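Local structure of putative uncharacterized protein (Dictyostelium purpureum, 4R12) at residues 174-179 / 575-580; 228-232 / 479-485; 509-513 / 539-543. The protein is probably an essential subunit of the gamma-secretase complex, the protease that cuts membrane proteins such as Notch receptors within the membrane. One frame throughout, in Å; residues are numbered along the deposited sequence.

Interaction 1 (174-179 / 575-580); sequences DSFMQG and SNWDYT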
ATOM      1  N   ASP A 174     -11.978  22.715  -3.554  1.00 34.66           N
ATOM      2  CA  ASP A 174     -13.009  21.902  -4.195  1.00 37.40           C
ATOM      3  C   ASP A 174     -12.674  20.418  -4.094  1.00 36.88           C
ATOM      4  O   ASP A 174     -11.688  19.957  -4.677  1.00 33.74           O
ATOM      5  CB  ASP A 174     -13.160  22.270  -5.677  1.00 39.38           C
ATOM      6  CG  ASP A 174     -13.446  23.734  -5.890  1.00 42.80           C
ATOM      7  OD1 ASP A 174     -14.315  24.277  -5.180  1.00 43.94           O
ATOM      8  OD2 ASP A 174     -12.803  24.343  -6.771  1.00 45.36           O
ATOM      9  N   SER A 175     -13.491  19.676  -3.357  1.00 35.32           N
ATOM     10  CA  SER A 175     -13.350  18.229  -3.279  1.00 32.44           C
ATOM     11  C   SER A 175     -14.671  17.625  -2.851  1.00 33.53           C
ATOM     12  O   SER A 175     -14.781  17.043  -1.775  1.00 30.45           O
ATOM     13  CB  SER A 175     -12.223  17.832  -2.312  1.00 32.27           C
ATOM     14  OG  SER A 175     -12.508  18.238  -0.982  1.00 32.96           O
ATOM     15  N   PHE A 176     -15.687  17.776  -3.699  1.00 34.76           N
ATOM     16  CA  PHE A 176     -17.012  17.280  -3.377  1.00 33.57           C
ATOM     17  C   PHE A 176     -17.116  15.775  -3.547  1.00 32.51           C
ATOM     18  O   PHE A 176     -16.940  15.258  -4.647  1.00 32.57           O
ATOM     19  CB  PHE A 176     -18.094  17.939  -4.233  1.00 36.85           C
ATOM     20  CG  PHE A 176     -19.471  17.414  -3.931  1.00 36.88           C
ATOM     21  CD1 PHE A 176     -20.096  17.740  -2.735  1.00 37.65           C
ATOM     22  CD2 PHE A 176     -20.120  16.566  -4.814  1.00 36.05           C
ATOM     23  CE1 PHE A 176     -21.352  17.243  -2.432  1.00 37.36           C
ATOM     24  CE2 PHE A 176     -21.389  16.065  -4.520  1.00 38.80           C
ATOM     25  CZ  PHE A 176     -22.000  16.404  -3.329  1.00 36.81           C
ATOM     26  N   MET A 177     -17.422  15.090  -2.446  1.00 33.40           N
ATOM     27  CA  MET A 177     -17.549  13.640  -2.425  1.00 32.18           C
ATOM     28  C   MET A 177     -19.006  13.233  -2.570  1.00 33.91           C
ATOM     29  O   MET A 177     -19.835  13.554  -1.722  1.00 35.98           O
ATOM     30  CB  MET A 177     -16.956  13.071  -1.127  1.00 30.92           C
ATOM     31  CG  MET A 177     -15.475  13.410  -0.932  1.00 31.28           C
ATOM     32  SD  MET A 177     -14.406  12.509  -2.077  1.00 29.18           S
ATOM     33  CE  MET A 177     -13.261  13.806  -2.555  1.00 30.28           C
ATOM     34  N   GLN A 178     -19.322  12.537  -3.653  1.00 35.26           N
ATOM     35  CA  GLN A 178     -20.707  12.158  -3.914  1.00 37.77           C
ATOM     36  C   GLN A 178     -21.228  11.153  -2.899  1.00 37.31           C
ATOM     37  O   GLN A 178     -22.386  11.200  -2.521  1.00 37.30           O
ATOM     38  CB  GLN A 178     -20.860  11.576  -5.311  1.00 38.20           C
ATOM     39  CG  GLN A 178     -20.654  12.565  -6.420  1.00 41.72           C
ATOM     40  CD  GLN A 178     -21.126  12.009  -7.740  1.00 44.55           C
ATOM     41  OE1 GLN A 178     -22.306  12.114  -8.082  1.00 46.77           O
ATOM     42  NE2 GLN A 178     -20.213  11.393  -8.479  1.00 43.77           N
ATOM     43  N   GLY A 179     -20.363  10.246  -2.463  1.00 34.72           N
ATOM     44  CA  GLY A 179     -20.757   9.221  -1.516  1.00 35.43           C
ATOM     45  C   GLY A 179     -20.733   9.703  -0.077  1.00 35.84           C
ATOM     46  O   GLY A 179     -19.853  10.466   0.325  1.00 35.15           O
ATOM     47  N   SER A 575     -15.765   7.070  -1.826  1.00 27.28           N
ATOM     48  CA  SER A 575     -16.623   7.991  -2.573  1.00 29.98           C
ATOM     49  C   SER A 575     -16.138   8.217  -3.993  1.00 30.28           C
ATOM     50  O   SER A 575     -14.927   8.359  -4.225  1.00 28.25           O
ATOM     51  CB  SER A 575     -16.694   9.340  -1.866  1.00 29.88           C
ATOM     52  OG  SER A 575     -17.462  10.261  -2.623  1.00 32.20           O
ATOM     53  N   ASN A 576     -17.077   8.266  -4.938  1.00 32.20           N
ATOM     54  CA  ASN A 576     -16.796   8.817  -6.265  1.00 34.10           C
ATOM     55  C   ASN A 576     -16.618  10.318  -6.138  1.00 33.93           C
ATOM     56  O   ASN A 576     -17.166  10.934  -5.221  1.00 33.67           O
ATOM     57  CB  ASN A 576     -17.926   8.540  -7.273  1.00 34.48           C
ATOM     58  CG  ASN A 576     -18.131   7.057  -7.560  1.00 35.26           C
ATOM     59  OD1 ASN A 576     -17.247   6.237  -7.331  1.00 33.04           O
ATOM     60  ND2 ASN A 576     -19.310   6.713  -8.072  1.00 33.89           N
ATOM     61  N   TRP A 577     -15.857  10.912  -7.052  1.00 34.92           N
ATOM     62  CA  TRP A 577     -15.827  12.365  -7.171  1.00 38.27           C
ATOM     63  C   TRP A 577     -15.518  12.804  -8.601  1.00 41.12           C
ATOM     64  O   TRP A 577     -14.876  12.071  -9.366  1.00 39.53           O
ATOM     65  CB  TRP A 577     -14.812  12.966  -6.198  1.00 36.13           C
ATOM     66  CG  TRP A 577     -13.382  12.584  -6.455  1.00 38.78           C
ATOM     67  CD1 TRP A 577     -12.544  13.118  -7.401  1.00 40.01           C
ATOM     68  CD2 TRP A 577     -12.610  11.614  -5.736  1.00 39.71           C
ATOM     69  NE1 TRP A 577     -11.303  12.524  -7.315  1.00 37.83           N
ATOM     70  CE2 TRP A 577     -11.320  11.600  -6.304  1.00 36.16           C
ATOM     71  CE3 TRP A 577     -12.888  10.750  -4.674  1.00 34.44           C
ATOM     72  CZ2 TRP A 577     -10.308  10.756  -5.842  1.00 35.00           C
ATOM     73  CZ3 TRP A 577     -11.879   9.912  -4.217  1.00 32.17           C
ATOM     74  CH2 TRP A 577     -10.605   9.923  -4.804  1.00 34.33           C
ATOM     75  N   ASP A 578     -15.976  14.003  -8.954  1.00 44.14           N
ATOM     76  CA  ASP A 578     -15.769  14.536 -10.305  1.00 44.63           C
ATOM     77  C   ASP A 578     -14.385  15.138 -10.466  1.00 44.93           C
ATOM     78  O   ASP A 578     -13.652  14.788 -11.395  1.00 47.99           O
ATOM     79  CB  ASP A 578     -16.834  15.585 -10.647  1.00 47.91           C
ATOM     80  CG  ASP A 578     -18.172  14.961 -10.995  1.00 54.26           C
ATOM     81  OD1 ASP A 578     -18.247  13.711 -11.060  1.00 53.44           O
ATOM     82  OD2 ASP A 578     -19.148  15.717 -11.217  1.00 60.30           O
ATOM     83  N   TYR A 579     -14.026  16.048  -9.565  1.00 43.55           N
ATOM     84  CA  TYR A 579     -12.728  16.715  -9.647  1.00 43.00           C
ATOM     85  C   TYR A 579     -12.298  17.325  -8.316  1.00 42.94           C
ATOM     86  O   TYR A 579     -13.119  17.588  -7.430  1.00 40.32           O
ATOM     87  CB  TYR A 579     -12.755  17.813 -10.713  1.00 46.06           C
ATOM     88  CG  TYR A 579     -13.391  19.092 -10.226  1.00 44.61           C
ATOM     89  CD1 TYR A 579     -14.766  19.190 -10.092  1.00 45.80           C
ATOM     90  CD2 TYR A 579     -12.616  20.195  -9.887  1.00 45.61           C
ATOM     91  CE1 TYR A 579     -15.358  20.350  -9.639  1.00 49.75           C
ATOM     92  CE2 TYR A 579     -13.196  21.363  -9.431  1.00 46.32           C
ATOM     93  CZ  TYR A 579     -14.571  21.435  -9.308  1.00 49.31           C
ATOM     94  OH  TYR A 579     -15.170  22.592  -8.855  1.00 49.97           O
ATOM     95  N   THR A 580     -10.996  17.562  -8.203  1.00 43.94           N
ATOM     96  CA  THR A 580     -10.400  18.166  -7.022  1.00 44.71           C
ATOM     97  C   THR A 580      -9.572  19.386  -7.422  1.00 45.59           C
ATOM     98  O   THR A 580      -8.813  19.320  -8.392  1.00 48.48           O
ATOM     99  CB  THR A 580      -9.526  17.139  -6.275  1.00 44.98           C
ATOM    100  OG1 THR A 580     -10.345  16.383  -5.374  1.00 43.74           O
ATOM    101  CG2 THR A 580      -8.408  17.830  -5.503  1.00 46.65           C
TER
HETATM  102  O   HOH W   1     -15.198  18.989  -6.334  1.00 38.36           O
HETATM  103  O   HOH W   2     -17.415  15.522  -7.157  1.00 39.86           O
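Two waters are built into the seam between Phe176 and the chain from Asp578 to Tyr579, where the antiparallel backbones stand too far apart to bond directly. One takes the N-H of Phe176 and donates to the carbonyl of Tyr579; the other donates to Phe176 O at 2.6 Å and accepts from Asp578 N. Both backbone groups of Phe176 are thus satisfied through water. Toward Gly179 the chains close up. Gln178 N reaches Asn576 O at 3.1 Å, and Ser575 OG donates to that same carbonyl oxygen at 2.7 Å, the two donors coming from opposite faces of its plane. Ser575 OG, which chi1 177° holds beside its own carbonyl carbon, also accepts from Gly179 N at 2.9 Å. Among the apolar groups, Met177 runs alongside Trp577 in the same direction, its chain bent so that SD lies 3.5 Å from Trp577 CE3. This Met-aromatic contact is oblique, the sulfur 57° off the normal of the six-membered ring, and CE follows onto CE3 and CD2. Thr25 of strand 21-29 touches both side chains. At the other end, Thr580 CA makes a C-H...O contact of 3.2 Å with Asp174 O, beside the backbone pairing of Asp174 with Ala581. The contact therefore joins a loop of the small lobe to the linker between strands 572-575 and 581-586. Its chemistry implies a seam held by direct bonds at the Ser575 end and by water farther along, with the Ser575 hydroxyl accepting across the seam while its own proton goes to Asn576 O.

Interaction 2 (228-232 / 479-485); sequences RDLSI and NEVPNFY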
ATOM      1  N   ARG A 228      -4.006  10.182   0.796  1.00 22.75           N
ATOM      2  CA  ARG A 228      -3.623   8.929   0.155  1.00 23.86           C
ATOM      3  C   ARG A 228      -2.807   9.099  -1.138  1.00 22.73           C
ATOM      4  O   ARG A 228      -2.150   8.143  -1.583  1.00 21.37           O
ATOM      5  CB  ARG A 228      -4.877   8.069  -0.079  1.00 22.36           C
ATOM      6  CG  ARG A 228      -5.375   7.427   1.255  1.00 24.82           C
ATOM      7  CD  ARG A 228      -6.772   6.812   1.164  1.00 25.77           C
ATOM      8  NE  ARG A 228      -7.844   7.806   1.283  1.00 28.78           N
ATOM      9  CZ  ARG A 228      -8.274   8.319   2.436  1.00 29.86           C
ATOM     10  NH1 ARG A 228      -7.727   7.943   3.588  1.00 35.64           N
ATOM     11  NH2 ARG A 228      -9.260   9.223   2.439  1.00 28.09           N
ATOM     12  N   ASP A 229      -2.809  10.292  -1.727  1.00 25.16           N
ATOM     13  CA  ASP A 229      -1.918  10.548  -2.864  1.00 25.08           C
ATOM     14  C   ASP A 229      -0.464  10.649  -2.408  1.00 25.16           C
ATOM     15  O   ASP A 229       0.440  10.677  -3.233  1.00 24.61           O
ATOM     16  CB  ASP A 229      -2.303  11.826  -3.606  1.00 26.58           C
ATOM     17  CG  ASP A 229      -3.648  11.712  -4.290  1.00 27.47           C
ATOM     18  OD1 ASP A 229      -3.880  10.699  -4.990  1.00 28.54           O
ATOM     19  OD2 ASP A 229      -4.486  12.620  -4.091  1.00 32.10           O
ATOM     20  N   LEU A 230      -0.248  10.711  -1.092  1.00 24.40           N
ATOM     21  CA  LEU A 230       1.096  10.819  -0.528  1.00 23.34           C
ATOM     22  C   LEU A 230       1.516   9.536   0.180  1.00 22.49           C
ATOM     23  O   LEU A 230       2.450   9.552   0.982  1.00 22.73           O
ATOM     24  CB  LEU A 230       1.190  11.984   0.468  1.00 24.32           C
ATOM     25  CG  LEU A 230       0.904  13.372  -0.111  1.00 24.83           C
ATOM     26  CD1 LEU A 230       0.985  14.450   0.974  1.00 22.74           C
ATOM     27  CD2 LEU A 230       1.908  13.652  -1.242  1.00 24.25           C
ATOM     28  N   SER A 231       0.837   8.435  -0.129  1.00 21.74           N
ATOM     29  CA  SER A 231       1.034   7.177   0.583  1.00 23.16           C
ATOM     30  C   SER A 231       2.253   6.369   0.107  1.00 21.43           C
ATOM     31  O   SER A 231       2.097   5.231  -0.391  1.00 22.00           O
ATOM     32  CB  SER A 231      -0.236   6.316   0.460  1.00 23.06           C
ATOM     33  OG  SER A 231      -0.570   6.124  -0.909  1.00 22.51           O
ATOM     34  N   ILE A 232       3.438   6.954   0.262  1.00 20.53           N
ATOM     35  CA  ILE A 232       4.700   6.269  -0.021  1.00 21.41           C
ATOM     36  C   ILE A 232       4.834   5.007   0.834  1.00 20.63           C
ATOM     37  O   ILE A 232       5.204   3.940   0.324  1.00 20.01           O
ATOM     38  CB  ILE A 232       5.901   7.195   0.237  1.00 22.06           C
ATOM     39  CG1 ILE A 232       5.816   8.430  -0.672  1.00 23.15           C
ATOM     40  CG2 ILE A 232       7.254   6.451   0.052  1.00 23.30           C
ATOM     41  CD1 ILE A 232       6.966   9.392  -0.488  1.00 22.00           C
ATOM     42  N   ASN A 479       1.031  11.610 -10.940  1.00 27.79           N
ATOM     43  CA  ASN A 479       1.623  11.961  -9.663  1.00 26.83           C
ATOM     44  C   ASN A 479       2.976  11.253  -9.519  1.00 28.28           C
ATOM     45  O   ASN A 479       3.047  10.023  -9.518  1.00 25.05           O
ATOM     46  CB  ASN A 479       0.652  11.584  -8.522  1.00 27.22           C
ATOM     47  CG  ASN A 479       1.221  11.876  -7.129  1.00 27.53           C
ATOM     48  OD1 ASN A 479       2.245  12.537  -6.989  1.00 27.90           O
ATOM     49  ND2 ASN A 479       0.533  11.380  -6.085  1.00 26.94           N
ATOM     50  N   GLU A 480       4.057  12.019  -9.411  1.00 26.40           N
ATOM     51  CA  GLU A 480       5.383  11.412  -9.326  1.00 26.44           C
ATOM     52  C   GLU A 480       5.734  11.032  -7.905  1.00 25.60           C
ATOM     53  O   GLU A 480       6.750  10.396  -7.671  1.00 24.07           O
ATOM     54  CB  GLU A 480       6.455  12.354  -9.893  1.00 28.46           C
ATOM     55  CG  GLU A 480       6.224  12.708 -11.363  1.00 28.91           C
ATOM     56  CD  GLU A 480       7.383  13.499 -11.964  1.00 35.47           C
ATOM     57  OE1 GLU A 480       8.020  14.288 -11.235  1.00 34.39           O
ATOM     58  OE2 GLU A 480       7.659  13.316 -13.165  1.00 35.30           O
ATOM     59  N   VAL A 481       4.908  11.416  -6.940  1.00 25.00           N
ATOM     60  CA  VAL A 481       5.096  10.876  -5.589  1.00 24.14           C
ATOM     61  C   VAL A 481       4.639   9.435  -5.607  1.00 22.98           C
ATOM     62  O   VAL A 481       3.500   9.164  -5.966  1.00 24.42           O
ATOM     63  CB  VAL A 481       4.299  11.648  -4.515  1.00 24.68           C
ATOM     64  CG1 VAL A 481       4.493  10.979  -3.130  1.00 24.55           C
ATOM     65  CG2 VAL A 481       4.721  13.105  -4.479  1.00 25.93           C
ATOM     66  N   PRO A 482       5.523   8.494  -5.236  1.00 23.31           N
ATOM     67  CA  PRO A 482       5.040   7.112  -5.188  1.00 22.54           C
ATOM     68  C   PRO A 482       3.887   7.009  -4.196  1.00 23.04           C
ATOM     69  O   PRO A 482       4.023   7.515  -3.082  1.00 23.30           O
ATOM     70  CB  PRO A 482       6.248   6.308  -4.684  1.00 22.20           C
ATOM     71  CG  PRO A 482       7.434   7.242  -4.793  1.00 23.50           C
ATOM     72  CD  PRO A 482       6.897   8.635  -4.725  1.00 23.30           C
ATOM     73  N   ASN A 483       2.766   6.424  -4.594  1.00 23.66           N
ATOM     74  CA  ASN A 483       1.677   6.226  -3.644  1.00 24.05           C
ATOM     75  C   ASN A 483       0.989   4.896  -3.906  1.00 23.51           C
ATOM     76  O   ASN A 483       0.565   4.625  -5.020  1.00 23.75           O
ATOM     77  CB  ASN A 483       0.676   7.392  -3.694  1.00 24.35           C
ATOM     78  CG  ASN A 483       0.052   7.597  -5.076  1.00 27.36           C
ATOM     79  OD1 ASN A 483      -1.152   7.383  -5.260  1.00 26.92           O
ATOM     80  ND2 ASN A 483       0.853   8.065  -6.037  1.00 23.82           N
ATOM     81  N   PHE A 484       0.905   4.060  -2.877  1.00 22.05           N
ATOM     82  CA  PHE A 484       0.472   2.672  -3.050  1.00 21.19           C
ATOM     83  C   PHE A 484      -0.867   2.365  -2.373  1.00 22.77           C
ATOM     84  O   PHE A 484      -1.216   1.201  -2.161  1.00 21.49           O
ATOM     85  CB  PHE A 484       1.569   1.724  -2.526  1.00 21.03           C
ATOM     86  CG  PHE A 484       2.864   1.847  -3.294  1.00 23.48           C
ATOM     87  CD1 PHE A 484       3.048   1.137  -4.473  1.00 22.17           C
ATOM     88  CD2 PHE A 484       3.876   2.691  -2.859  1.00 22.24           C
ATOM     89  CE1 PHE A 484       4.231   1.256  -5.208  1.00 22.38           C
ATOM     90  CE2 PHE A 484       5.061   2.813  -3.592  1.00 21.87           C
ATOM     91  CZ  PHE A 484       5.226   2.088  -4.767  1.00 20.52           C
ATOM     92  N   TYR A 485      -1.629   3.404  -2.056  1.00 24.46           N
ATOM     93  CA  TYR A 485      -3.010   3.172  -1.624  1.00 22.12           C
ATOM     94  C   TYR A 485      -3.714   2.418  -2.753  1.00 22.96           C
ATOM     95  O   TYR A 485      -3.551   2.757  -3.921  1.00 23.05           O
ATOM     96  CB  TYR A 485      -3.705   4.493  -1.304  1.00 23.61           C
ATOM     97  CG  TYR A 485      -5.212   4.381  -1.232  1.00 22.68           C
ATOM     98  CD1 TYR A 485      -5.820   3.526  -0.324  1.00 25.16           C
ATOM     99  CD2 TYR A 485      -6.022   5.164  -2.052  1.00 23.55           C
ATOM    100  CE1 TYR A 485      -7.211   3.436  -0.245  1.00 25.56           C
ATOM    101  CE2 TYR A 485      -7.412   5.084  -1.982  1.00 24.14           C
ATOM    102  CZ  TYR A 485      -7.993   4.211  -1.078  1.00 26.51           C
ATOM    103  OH  TYR A 485      -9.357   4.121  -0.995  1.00 25.43           O
TER
HETATM  104  O   HOH W   3      -1.998   9.689  -6.679  1.00 28.03           O
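The backbones of 228-232 and 479-485 meet without strand pairing, coming closest at Ser231 and Asn483 with their CA atoms 4.4 Å apart, and Phe484 N donates to Ser231 O from above the carbonyl plane. Ser231 centres an inverse gamma turn, while Asn479 closes an Asx turn through its OD1 and Val481 N. The Ser231 hydroxyl donates to Arg228 O at 2.7 Å and accepts from Tyr485 N at 3.1 Å, joining the two loops. Asn479 has a second task: its ND2 donates to Asp229 O at 2.9 Å, an acceptor lying almost in the plane of the Asn479 amide. A water links the same ND2 to Asp229 OD1 and Asn483 OD1, and Asn483 ND2 is spent on Val481 O, which fixes the turn of that amide. On the apolar side Ile232 crosses Val481 at about a right angle, CG1 to CG1 at 3.8 Å. Thus the loop leading into helix 234-252 of the large lobe is fastened to the loop before strand 495-496. Arg228 sends its guanidinium on to Thr25, and the Tyr485 hydroxyl bonds Glu574. Between those polar ends, Arg228 CD sits over the middle of the Tyr485 ring, a CH-pi contact 3.4 Å from the centroid and 2° off the normal.

Interaction 3 (509-513 / 539-543); sequences LYSIT and VSSNT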
ATOM      1  N   LEU A 509       7.512  -6.963 -12.738  1.00 23.52           N
ATOM      2  CA  LEU A 509       7.622  -8.342 -12.245  1.00 23.61           C
ATOM      3  C   LEU A 509       7.518  -9.336 -13.403  1.00 25.38           C
ATOM      4  O   LEU A 509       8.282 -10.294 -13.477  1.00 25.17           O
ATOM      5  CB  LEU A 509       6.532  -8.645 -11.205  1.00 22.12           C
ATOM      6  CG  LEU A 509       6.494 -10.049 -10.577  1.00 24.33           C
ATOM      7  CD1 LEU A 509       7.823 -10.371  -9.916  1.00 22.32           C
ATOM      8  CD2 LEU A 509       5.372 -10.165  -9.555  1.00 22.93           C
ATOM      9  N   TYR A 510       6.544  -9.105 -14.280  1.00 21.45           N
ATOM     10  CA  TYR A 510       6.356  -9.934 -15.470  1.00 22.91           C
ATOM     11  C   TYR A 510       7.655  -9.988 -16.284  1.00 23.82           C
ATOM     12  O   TYR A 510       8.112 -11.060 -16.681  1.00 24.91           O
ATOM     13  CB  TYR A 510       5.203  -9.382 -16.320  1.00 22.68           C
ATOM     14  CG  TYR A 510       4.761 -10.279 -17.464  1.00 25.48           C
ATOM     15  CD1 TYR A 510       5.486 -10.339 -18.659  1.00 26.12           C
ATOM     16  CD2 TYR A 510       3.611 -11.064 -17.354  1.00 26.25           C
ATOM     17  CE1 TYR A 510       5.081 -11.165 -19.703  1.00 27.65           C
ATOM     18  CE2 TYR A 510       3.200 -11.894 -18.394  1.00 28.75           C
ATOM     19  CZ  TYR A 510       3.936 -11.937 -19.565  1.00 28.69           C
ATOM     20  OH  TYR A 510       3.535 -12.755 -20.599  1.00 30.63           O
ATOM     21  N   SER A 511       8.260  -8.826 -16.510  1.00 23.42           N
ATOM     22  CA  SER A 511       9.473  -8.747 -17.308  1.00 25.90           C
ATOM     23  C   SER A 511      10.670  -9.441 -16.646  1.00 24.84           C
ATOM     24  O   SER A 511      11.403 -10.178 -17.309  1.00 26.99           O
ATOM     25  CB  SER A 511       9.816  -7.277 -17.594  1.00 25.52           C
ATOM     26  OG  SER A 511      11.030  -7.191 -18.309  1.00 24.29           O
ATOM     27  N   ILE A 512      10.868  -9.217 -15.345  1.00 25.74           N
ATOM     28  CA  ILE A 512      12.056  -9.754 -14.678  1.00 25.72           C
ATOM     29  C   ILE A 512      12.035 -11.280 -14.662  1.00 27.21           C
ATOM     30  O   ILE A 512      13.072 -11.939 -14.713  1.00 28.66           O
ATOM     31  CB  ILE A 512      12.160  -9.249 -13.231  1.00 25.76           C
ATOM     32  CG1 ILE A 512      12.550  -7.780 -13.208  1.00 25.51           C
ATOM     33  CG2 ILE A 512      13.202 -10.041 -12.447  1.00 28.89           C
ATOM     34  CD1 ILE A 512      12.362  -7.224 -11.776  1.00 27.92           C
ATOM     35  N   THR A 513      10.837 -11.839 -14.611  1.00 23.28           N
ATOM     36  CA  THR A 513      10.684 -13.280 -14.485  1.00 25.16           C
ATOM     37  C   THR A 513      10.413 -13.972 -15.826  1.00 27.53           C
ATOM     38  O   THR A 513      10.090 -15.154 -15.857  1.00 27.92           O
ATOM     39  CB  THR A 513       9.542 -13.612 -13.505  1.00 27.47           C
ATOM     40  OG1 THR A 513       8.341 -12.984 -13.955  1.00 24.45           O
ATOM     41  CG2 THR A 513       9.864 -13.093 -12.089  1.00 23.27           C
ATOM     42  N   VAL A 539       6.495 -11.182 -24.929  1.00 27.91           N
ATOM     43  CA  VAL A 539       7.258 -11.678 -23.790  1.00 27.39           C
ATOM     44  C   VAL A 539       6.415 -12.663 -22.993  1.00 28.98           C
ATOM     45  O   VAL A 539       5.248 -12.407 -22.693  1.00 27.54           O
ATOM     46  CB  VAL A 539       7.725 -10.520 -22.878  1.00 26.24           C
ATOM     47  CG1 VAL A 539       8.541 -11.039 -21.703  1.00 25.54           C
ATOM     48  CG2 VAL A 539       8.529  -9.503 -23.692  1.00 26.90           C
ATOM     49  N   SER A 540       7.015 -13.798 -22.659  1.00 28.08           N
ATOM     50  CA  SER A 540       6.299 -14.841 -21.939  1.00 28.96           C
ATOM     51  C   SER A 540       6.798 -14.916 -20.504  1.00 27.86           C
ATOM     52  O   SER A 540       7.997 -14.982 -20.264  1.00 28.75           O
ATOM     53  CB  SER A 540       6.474 -16.184 -22.639  1.00 32.49           C
ATOM     54  OG  SER A 540       5.925 -16.137 -23.944  1.00 33.18           O
ATOM     55  N   SER A 541       5.863 -14.904 -19.565  1.00 28.71           N
ATOM     56  CA  SER A 541       6.179 -14.996 -18.134  1.00 28.68           C
ATOM     57  C   SER A 541       5.006 -15.587 -17.372  1.00 28.16           C
ATOM     58  O   SER A 541       3.852 -15.263 -17.656  1.00 27.28           O
ATOM     59  CB  SER A 541       6.519 -13.615 -17.562  1.00 25.20           C
ATOM     60  OG  SER A 541       6.802 -13.680 -16.172  1.00 25.34           O
ATOM     61  N   ASN A 542       5.310 -16.423 -16.383  1.00 28.21           N
ATOM     62  CA  ASN A 542       4.304 -17.012 -15.499  1.00 28.29           C
ATOM     63  C   ASN A 542       3.943 -16.045 -14.368  1.00 26.66           C
ATOM     64  O   ASN A 542       4.123 -16.343 -13.182  1.00 24.96           O
ATOM     65  CB  ASN A 542       4.815 -18.347 -14.939  1.00 29.80           C
ATOM     66  CG  ASN A 542       3.701 -19.234 -14.428  1.00 32.19           C
ATOM     67  OD1 ASN A 542       2.526 -18.979 -14.672  1.00 31.56           O
ATOM     68  ND2 ASN A 542       4.070 -20.287 -13.718  1.00 33.34           N
ATOM     69  N   THR A 543       3.427 -14.885 -14.764  1.00 28.30           N
ATOM     70  CA  THR A 543       3.104 -13.784 -13.856  1.00 26.79           C
ATOM     71  C   THR A 543       1.667 -13.356 -14.102  1.00 27.00           C
ATOM     72  O   THR A 543       1.252 -13.227 -15.252  1.00 28.84           O
ATOM     73  CB  THR A 543       4.054 -12.590 -14.084  1.00 25.57           C
ATOM     74  OG1 THR A 543       5.399 -13.000 -13.812  1.00 25.74           O
ATOM     75  CG2 THR A 543       3.690 -11.390 -13.192  1.00 24.20           C
TER
HETATM   76  O   HOH W   4       8.093 -16.983 -15.523  1.00 28.56           O
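Tyr510 lays one face of its ring against Ser541, whose CB sits over the middle of that ring, 3.5 Å from the centroid and 7° off the normal, a CH-pi contact. The ring gets there because chi1 of -171° swings it out from the helix, anti to the backbone N, until its phenol oxygen meets the chain beyond. There Tyr510 OH donates to Val539 O at 2.7 Å, a carbonyl that lies at the ring's edge. Val539 CG1 touches CE1 beside this bond, and Thr543 crosses the ring at a slant, its CB 3.6 Å from Tyr510 CD2. Ser541 also returns to the helix: its OG donates to Tyr510 O at 3.0 Å, in the carbonyl plane and on a lone pair. Thr513, just past the end of helix 500-512, folds its OG1 back to Leu509 O at 2.7 Å, while Thr513 N reaches that oxygen from the opposite face. Its hydroxyl stands close to those of Ser541 and Thr543, and Ser202 of strand 192-203 bonds to both threonines. A water carries Thr513 O across to Asn542 N. Losing the ring and hydroxyl to an alanine at Tyr510 would probably open a gap over Ser541 CB and leave Val539 O without this donor. In effect the helix's C-terminal turn is fitted onto the junction of strands 536-540 and 542-548. Chemically, the direct hydrogen bonds of the contact come from hydroxyls: those of Tyr510 and Ser541 donate to backbone carbonyls in opposite directions across it, while the ring face of Tyr510 packs on Ser541 CB.

Along the chain, interaction 1 closes the longest loop, with interactions 2 and 3 inside it, one after the other. Interactions 1 and 2 are neighbours, centres 18 Å apart and nearest atoms about 6 Å, and both rest against strand 21-29, with Thr25 meeting residues of each. Interaction 3 sits farther off, its centre 25 Å from interaction 2 and 37 Å from interaction 1. Helix 500-512 connects interactions 2 and 3, since Phe484 packs on its Glu501 and Ile505 while its final turn makes interaction 3. Late segments of the chain are thus fastened to the small lobe at 174-179 and the large lobe at 228-232, which probably helps hold the lobes of the predicted extracellular region together.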